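Local coordinates for protein histidine kinase (Synechocystis sp., PDB 5DFY) that senses light through a covalently bound phycocyanobilin in this GAF domain of a cyanobacteriochrome, and as a whole protein probably acts as a phosphorelay histidine kinase, at residues A[68-73]-A[169-174]. Sequence-based numbering, arbitrary orientation.
With CYC (phycocyanobilin), chain B.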
# COMPACT_ATOMS: atom_id res chain seq x y z
N CYS A 68 -24.97 -7.15 -9.28
CA CYS A 68 -24.61 -7.16 -10.69
C CYS A 68 -24.54 -8.62 -11.15
O CYS A 68 -24.74 -9.54 -10.36
CB CYS A 68 -23.29 -6.43 -10.93
SG CYS A 68 -21.86 -7.06 -10.04
N ASP A 69 -24.28 -8.83 -12.43
CA ASP A 69 -24.33 -10.16 -13.02
C ASP A 69 -22.99 -10.89 -13.03
O ASP A 69 -22.93 -12.11 -12.90
CB ASP A 69 -24.87 -10.06 -14.44
CG ASP A 69 -26.30 -9.58 -14.46
OD1 ASP A 69 -27.11 -10.09 -13.64
OD2 ASP A 69 -26.61 -8.69 -15.27
N ARG A 70 -21.90 -10.13 -13.17
CA ARG A 70 -20.56 -10.70 -13.24
C ARG A 70 -19.59 -9.75 -12.55
O ARG A 70 -19.79 -8.56 -12.61
CB ARG A 70 -20.10 -10.93 -14.67
CG ARG A 70 -18.96 -11.93 -14.79
CD ARG A 70 -18.24 -11.92 -16.13
NE ARG A 70 -19.10 -11.90 -17.33
CZ ARG A 70 -19.64 -12.96 -17.92
NH1 ARG A 70 -20.37 -12.76 -19.00
NH2 ARG A 70 -19.47 -14.19 -17.46
N VAL A 71 -18.56 -10.31 -11.91
CA VAL A 71 -17.44 -9.53 -11.37
C VAL A 71 -16.16 -10.18 -11.86
O VAL A 71 -16.05 -11.41 -11.85
CB VAL A 71 -17.47 -9.47 -9.86
CG1 VAL A 71 -16.23 -8.75 -9.31
CG2 VAL A 71 -18.75 -8.82 -9.36
N LEU A 72 -15.20 -9.36 -12.28
CA LEU A 72 -13.93 -9.87 -12.78
C LEU A 72 -12.76 -9.17 -12.09
O LEU A 72 -12.80 -7.95 -11.83
CB LEU A 72 -13.78 -9.70 -14.28
CG LEU A 72 -14.79 -10.43 -15.17
CD1 LEU A 72 -14.74 -9.93 -16.60
CD2 LEU A 72 -14.52 -11.93 -15.09
N VAL A 73 -11.73 -9.96 -11.83
CA VAL A 73 -10.43 -9.45 -11.39
C VAL A 73 -9.44 -9.63 -12.53
O VAL A 73 -9.25 -10.74 -13.02
CB VAL A 73 -9.94 -10.19 -10.14
CG1 VAL A 73 -8.56 -9.64 -9.69
CG2 VAL A 73 -10.94 -10.06 -8.99
N TYR A 169 -20.24 -5.90 -13.70
CA TYR A 169 -20.89 -5.94 -15.02
C TYR A 169 -22.35 -6.30 -14.91
O TYR A 169 -22.72 -7.16 -14.12
CB TYR A 169 -20.19 -6.95 -15.93
CG TYR A 169 -18.71 -6.71 -16.00
CD1 TYR A 169 -18.18 -5.76 -16.86
CD2 TYR A 169 -17.84 -7.38 -15.16
CE1 TYR A 169 -16.81 -5.51 -16.90
CE2 TYR A 169 -16.48 -7.15 -15.19
CZ TYR A 169 -15.98 -6.21 -16.07
OH TYR A 169 -14.62 -5.98 -16.08
N GLN A 170 -23.16 -5.60 -15.70
CA GLN A 170 -24.55 -5.98 -15.92
C GLN A 170 -24.63 -6.55 -17.31
O GLN A 170 -24.13 -5.95 -18.25
CB GLN A 170 -25.49 -4.78 -15.75
CG GLN A 170 -26.84 -5.12 -15.13
CD GLN A 170 -26.74 -5.42 -13.65
OE1 GLN A 170 -25.73 -5.17 -13.01
NE2 GLN A 170 -27.81 -5.97 -13.08
N ASN A 171 -25.28 -7.70 -17.44
CA ASN A 171 -25.25 -8.48 -18.67
C ASN A 171 -26.46 -8.37 -19.57
O ASN A 171 -26.34 -8.53 -20.78
CB ASN A 171 -25.08 -9.95 -18.34
CG ASN A 171 -23.68 -10.30 -17.92
OD1 ASN A 171 -22.96 -9.48 -17.35
ND2 ASN A 171 -23.28 -11.52 -18.21
N GLY A 172 -27.61 -8.10 -18.97
CA GLY A 172 -28.88 -8.20 -19.69
C GLY A 172 -29.72 -6.96 -19.81
O GLY A 172 -30.83 -7.02 -20.35
N ALA A 173 -29.22 -5.84 -19.31
CA ALA A 173 -29.93 -4.57 -19.36
C ALA A 173 -28.95 -3.46 -19.04
O ALA A 173 -27.93 -3.69 -18.39
CB ALA A 173 -31.06 -4.55 -18.36
N PRO A 174 -29.26 -2.24 -19.47
CA PRO A 174 -28.43 -1.12 -19.05
C PRO A 174 -28.62 -0.86 -17.57
O PRO A 174 -29.57 -1.35 -16.94
CB PRO A 174 -28.91 0.05 -19.91
CG PRO A 174 -30.25 -0.35 -20.41
CD PRO A 174 -30.32 -1.84 -20.42
CHA CYC B . -10.77 1.72 -23.49
NA CYC B . -10.71 -0.64 -22.56
C1A CYC B . -10.86 0.82 -22.50
C2A CYC B . -11.16 1.15 -21.07
C3A CYC B . -11.19 -0.07 -20.30
C4A CYC B . -10.93 -1.18 -21.23
CMA CYC B . -11.45 -0.14 -18.82
CAA CYC B . -11.31 2.57 -20.55
CBA CYC B . -9.84 3.00 -20.36
CGA CYC B . -9.61 4.45 -19.93
O1A CYC B . -10.54 5.27 -20.01
O2A CYC B . -8.46 4.84 -19.51
CHB CYC B . -10.78 -2.64 -20.97
NB CYC B . -12.64 -2.91 -19.31
C1B CYC B . -11.37 -3.29 -19.99
C2B CYC B . -10.89 -4.55 -19.39
C3B CYC B . -11.79 -4.95 -18.40
C4B CYC B . -12.91 -3.99 -18.33
CMB CYC B . -9.61 -5.24 -19.83
CAB CYC B . -11.68 -6.20 -17.53
CBB CYC B . -11.44 -5.80 -16.08
OB CYC B . -13.88 -3.99 -17.61
NC CYC B . -10.16 -2.69 -26.71
C1C CYC B . -10.32 -3.84 -27.14
C2C CYC B . -9.86 -3.89 -28.79
C3C CYC B . -9.06 -2.87 -28.95
C4C CYC B . -9.59 -1.81 -27.86
CMC CYC B . -9.28 -5.31 -29.15
CAC CYC B . -8.98 -2.18 -30.42
CBC CYC B . -8.20 -3.09 -31.34
OC CYC B . -10.74 -4.80 -26.52
CHD CYC B . -9.44 -0.48 -27.91
ND CYC B . -10.08 0.17 -25.50
C1D CYC B . -9.86 0.45 -26.82
C2D CYC B . -10.09 1.78 -27.05
C3D CYC B . -10.44 2.34 -25.86
C4D CYC B . -10.43 1.33 -24.90
CMD CYC B . -9.93 2.45 -28.41
CAD CYC B . -10.78 3.79 -25.63
CBD CYC B . -12.28 3.99 -25.59
CGD CYC B . -12.87 3.71 -26.96
O1D CYC B . -13.57 2.69 -27.17
O2D CYC B . -12.65 4.49 -27.93
O HOH W 1 -28.91 -7.92 -16.30
O HOH W 2 -20.38 -9.61 -18.25
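A classic beta bulge joins the start of strand 70-76 to the end of strand 161-170 in the antiparallel sheet of the bilin-binding GAF domain, with D69 and R70 both set against Y169. The carbonyl O of Y169 accepts two bonds, from D69 N at 2.8 Å and from R70 N at 3.2 Å, the second donor tilted 28° from the carbonyl plane. Y169 N returns a bond to R70 O, completing the hydrogen-bonded antiparallel pair.

The side chain of D69, itself in the bulge, meets the chain leaving the sheet. Its OD2 takes the backbone N of N171 on its anti lone pair, 2.7 Å away and almost straight at 174°, and also accepts a hydrogen bond from a water that in turn accepts one from G172 N. The N171 and D69 side chains run past each other in opposite directions; a second water joins N171 OD1 to R70 NE. The guanidinium has its main partners beyond the two segments: R70 NH2 makes a salt bridge with E87, and R70 NH1 bonds to F146 O.

On the same face of the sheet as R70, the Y169 side chain has its CG beside the backbone N (chi1 -52°). R70 O lies near the ring plane at one edge, 3.4 Å from Y169 CD2, while the L72 side chain crosses that of Y169 at about a right angle, its CD1 3.6 Å from CE2 of Y169. The phenol enters the phycocyanobilin pocket near T153 and W106, where Y169 OH donates a 2.6 Å hydrogen bond to the bilin carbonyl oxygen OB.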